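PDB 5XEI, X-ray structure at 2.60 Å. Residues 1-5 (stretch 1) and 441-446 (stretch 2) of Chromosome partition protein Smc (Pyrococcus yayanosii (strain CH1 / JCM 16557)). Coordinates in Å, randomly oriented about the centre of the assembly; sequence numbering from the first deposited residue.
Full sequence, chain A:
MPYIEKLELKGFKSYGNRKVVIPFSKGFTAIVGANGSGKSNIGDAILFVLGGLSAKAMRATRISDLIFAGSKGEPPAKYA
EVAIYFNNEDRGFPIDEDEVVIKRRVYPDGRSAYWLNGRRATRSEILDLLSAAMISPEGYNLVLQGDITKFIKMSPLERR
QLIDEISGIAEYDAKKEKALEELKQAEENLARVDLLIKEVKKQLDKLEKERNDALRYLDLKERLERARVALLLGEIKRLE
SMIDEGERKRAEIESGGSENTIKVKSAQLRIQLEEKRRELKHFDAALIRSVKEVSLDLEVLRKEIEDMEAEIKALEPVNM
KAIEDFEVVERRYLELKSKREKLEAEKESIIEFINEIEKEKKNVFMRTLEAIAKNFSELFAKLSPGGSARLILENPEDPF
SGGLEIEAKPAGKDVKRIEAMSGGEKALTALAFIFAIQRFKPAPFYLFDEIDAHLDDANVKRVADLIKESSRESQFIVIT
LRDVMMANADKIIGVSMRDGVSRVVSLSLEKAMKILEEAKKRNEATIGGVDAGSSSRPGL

Stretch 1, residues 1-5: MPYIE
Stretch 2, residues 441-446: KPAPFY

Residues of Met 1 to Ile 4 pack against residues of Pro 442 to Phe 445 in the same chain; touching residues are at least 441 apart in sequence. The touching parts run in nearly the same direction, 13° apart from CA 1 to 4 and CA 442 to 445. Met 1 CA lies 5.0 Å from Pro 444 CA, which sets the register. No hydrogen bond crosses between the stretches. The contact is van der Waals packing and one CH-pi interaction, and it buries 283 Å² in total.

Met 1 (psi 145°) is exposed and poorly ordered. Its CA-to-CB bond points toward stretch 2. All three chi angles are m (-65°, -36°, -64°), so the chain is curled. Met 1 CG lies 3.6 Å from Pro 442 O, and Met 1 CE lies 3.7 Å from Pro 444 CG. A flexible, unbranched thioether chain can follow this surface.

Pro 2 (phi -63°, psi -175°) is buried, its ring C-gamma exo and its CA-to-CB bond sideways. Its carbonyl makes the closest approach of the contact: Pro 2 O is 3.3 Å from Pro 444 CB. The rings also meet, with Pro 2 CD 4.1 Å from Pro 444 CG. Two compact apolar rings pack here without polar side-chain atoms to satisfy.

Tyr 3 is extended (phi -168°, psi 152°). Its CA-to-CB bond points sideways, and with chi1 p (67°) and chi2 89° the ring end leads away from stretch 2. The closest contact is Tyr 3 CB, 4.2 Å from Pro 444 O.

Ile 4 (phi -75°, psi 115°) is in a strand and buried. Its CA-to-CB bond is sideways, but chi1 m (-56°) and chi2 t (163°) bring its end nearer. Ile 4 CD1 sits over one face of the Phe 445 ring, 3.6 Å from the ring centroid and 11° off its normal. A methyl group suits this flat aromatic face. Glu 5 (phi -78°, psi -36°; m, t, chi3 97°) makes no contact.

In stretch 2, Lys 441 (phi -134°, psi 91°; t, chi2 149°, m, t) follows a helix. Pro 442 (phi -58°, psi 128°; C-gamma exo) and Ala 443 (phi -74°, psi 158°) are extended; the Ala 443 CA-to-CB bond points away. Pro 444 (phi -58°, psi -36°; C-gamma exo) bends the backbone. Its CA-to-CB bond points toward stretch 1, and it has the largest covered area, 81 Å². Phe 445 (phi -151°, psi 165°; chi1 p, chi2 -86°; CA-to-CB toward) and Tyr 446 (phi -125°, psi 142°; chi1 m, chi2 81°) start a strand that continues later. Ala 443 N donates a hydrogen bond to Tyr 446 OH at 2.9 Å, tying loop to strand.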

# COMPACT_ATOMS: atom_id res chain seq x y z
N MET A 1 -14.06 21.39 9.94
CA MET A 1 -15.03 20.50 9.28
C MET A 1 -16.19 21.26 8.62
O MET A 1 -16.64 22.30 9.15
CB MET A 1 -15.57 19.46 10.28
CG MET A 1 -14.50 18.50 10.79
SD MET A 1 -13.24 18.07 9.53
CE MET A 1 -14.18 17.20 8.27
N PRO A 2 -16.69 20.76 7.45
CA PRO A 2 -17.87 21.36 6.82
C PRO A 2 -19.10 21.24 7.71
O PRO A 2 -19.00 20.77 8.85
CB PRO A 2 -18.03 20.56 5.52
CG PRO A 2 -16.70 19.99 5.26
CD PRO A 2 -16.11 19.70 6.60
N TYR A 3 -20.27 21.65 7.21
CA TYR A 3 -21.50 21.47 7.96
C TYR A 3 -22.69 21.75 7.05
O TYR A 3 -22.59 22.54 6.11
CB TYR A 3 -21.54 22.36 9.21
CG TYR A 3 -21.63 23.84 8.90
CD1 TYR A 3 -22.87 24.45 8.76
CD2 TYR A 3 -20.48 24.62 8.76
CE1 TYR A 3 -22.98 25.80 8.49
CE2 TYR A 3 -20.58 25.97 8.48
CZ TYR A 3 -21.84 26.55 8.34
OH TYR A 3 -21.97 27.89 8.06
N ILE A 4 -23.81 21.09 7.35
CA ILE A 4 -24.97 21.12 6.47
C ILE A 4 -25.66 22.47 6.59
O ILE A 4 -26.20 22.81 7.65
CB ILE A 4 -25.94 19.99 6.83
CG1 ILE A 4 -25.21 18.65 6.77
CG2 ILE A 4 -27.14 20.05 5.89
CD1 ILE A 4 -25.93 17.53 7.48
N GLU A 5 -25.65 23.24 5.51
CA GLU A 5 -26.38 24.51 5.51
C GLU A 5 -27.87 24.29 5.33
O GLU A 5 -28.68 24.99 5.94
CB GLU A 5 -25.85 25.44 4.43
CG GLU A 5 -24.33 25.35 4.28
CD GLU A 5 -23.75 26.28 3.22
OE1 GLU A 5 -23.28 27.39 3.58
OE2 GLU A 5 -23.75 25.89 2.03
N LYS A 441 -12.05 13.88 17.85
CA LYS A 441 -12.08 14.26 16.44
C LYS A 441 -13.53 14.50 16.03
O LYS A 441 -14.23 13.58 15.58
CB LYS A 441 -11.43 13.19 15.56
CG LYS A 441 -10.88 13.73 14.24
CD LYS A 441 -9.63 12.96 13.72
CE LYS A 441 -8.31 13.51 14.30
NZ LYS A 441 -7.06 12.77 13.88
N PRO A 442 -13.99 15.74 16.15
CA PRO A 442 -15.38 16.06 15.78
C PRO A 442 -15.68 15.70 14.33
O PRO A 442 -14.95 16.09 13.42
CB PRO A 442 -15.47 17.58 15.99
CG PRO A 442 -14.18 18.00 16.63
CD PRO A 442 -13.17 16.95 16.36
N ALA A 443 -16.75 14.94 14.11
CA ALA A 443 -17.30 14.81 12.77
C ALA A 443 -18.03 16.10 12.38
O ALA A 443 -18.44 16.88 13.25
CB ALA A 443 -18.25 13.62 12.70
N PRO A 444 -18.20 16.35 11.06
CA PRO A 444 -18.85 17.61 10.64
C PRO A 444 -20.25 17.81 11.20
O PRO A 444 -20.64 18.94 11.51
CB PRO A 444 -18.87 17.49 9.11
CG PRO A 444 -17.74 16.59 8.80
CD PRO A 444 -17.72 15.58 9.90
N PHE A 445 -21.03 16.74 11.33
CA PHE A 445 -22.31 16.85 12.00
C PHE A 445 -22.62 15.50 12.63
O PHE A 445 -22.02 14.47 12.28
CB PHE A 445 -23.43 17.23 11.03
CG PHE A 445 -23.77 16.13 10.08
CD1 PHE A 445 -23.06 15.98 8.91
CD2 PHE A 445 -24.74 15.20 10.41
CE1 PHE A 445 -23.34 14.95 8.05
CE2 PHE A 445 -25.02 14.15 9.56
CZ PHE A 445 -24.32 14.03 8.38
N TYR A 446 -23.62 15.52 13.53
CA TYR A 446 -24.20 14.34 14.14
C TYR A 446 -25.71 14.37 13.91
O TYR A 446 -26.34 15.42 13.98
CB TYR A 446 -23.86 14.28 15.66
CG TYR A 446 -22.38 14.19 15.88
CD1 TYR A 446 -21.58 15.33 15.83
CD2 TYR A 446 -21.76 12.95 16.09
CE1 TYR A 446 -20.22 15.25 15.98
CE2 TYR A 446 -20.39 12.85 16.25
CZ TYR A 446 -19.62 14.00 16.20
OH TYR A 446 -18.26 13.94 16.34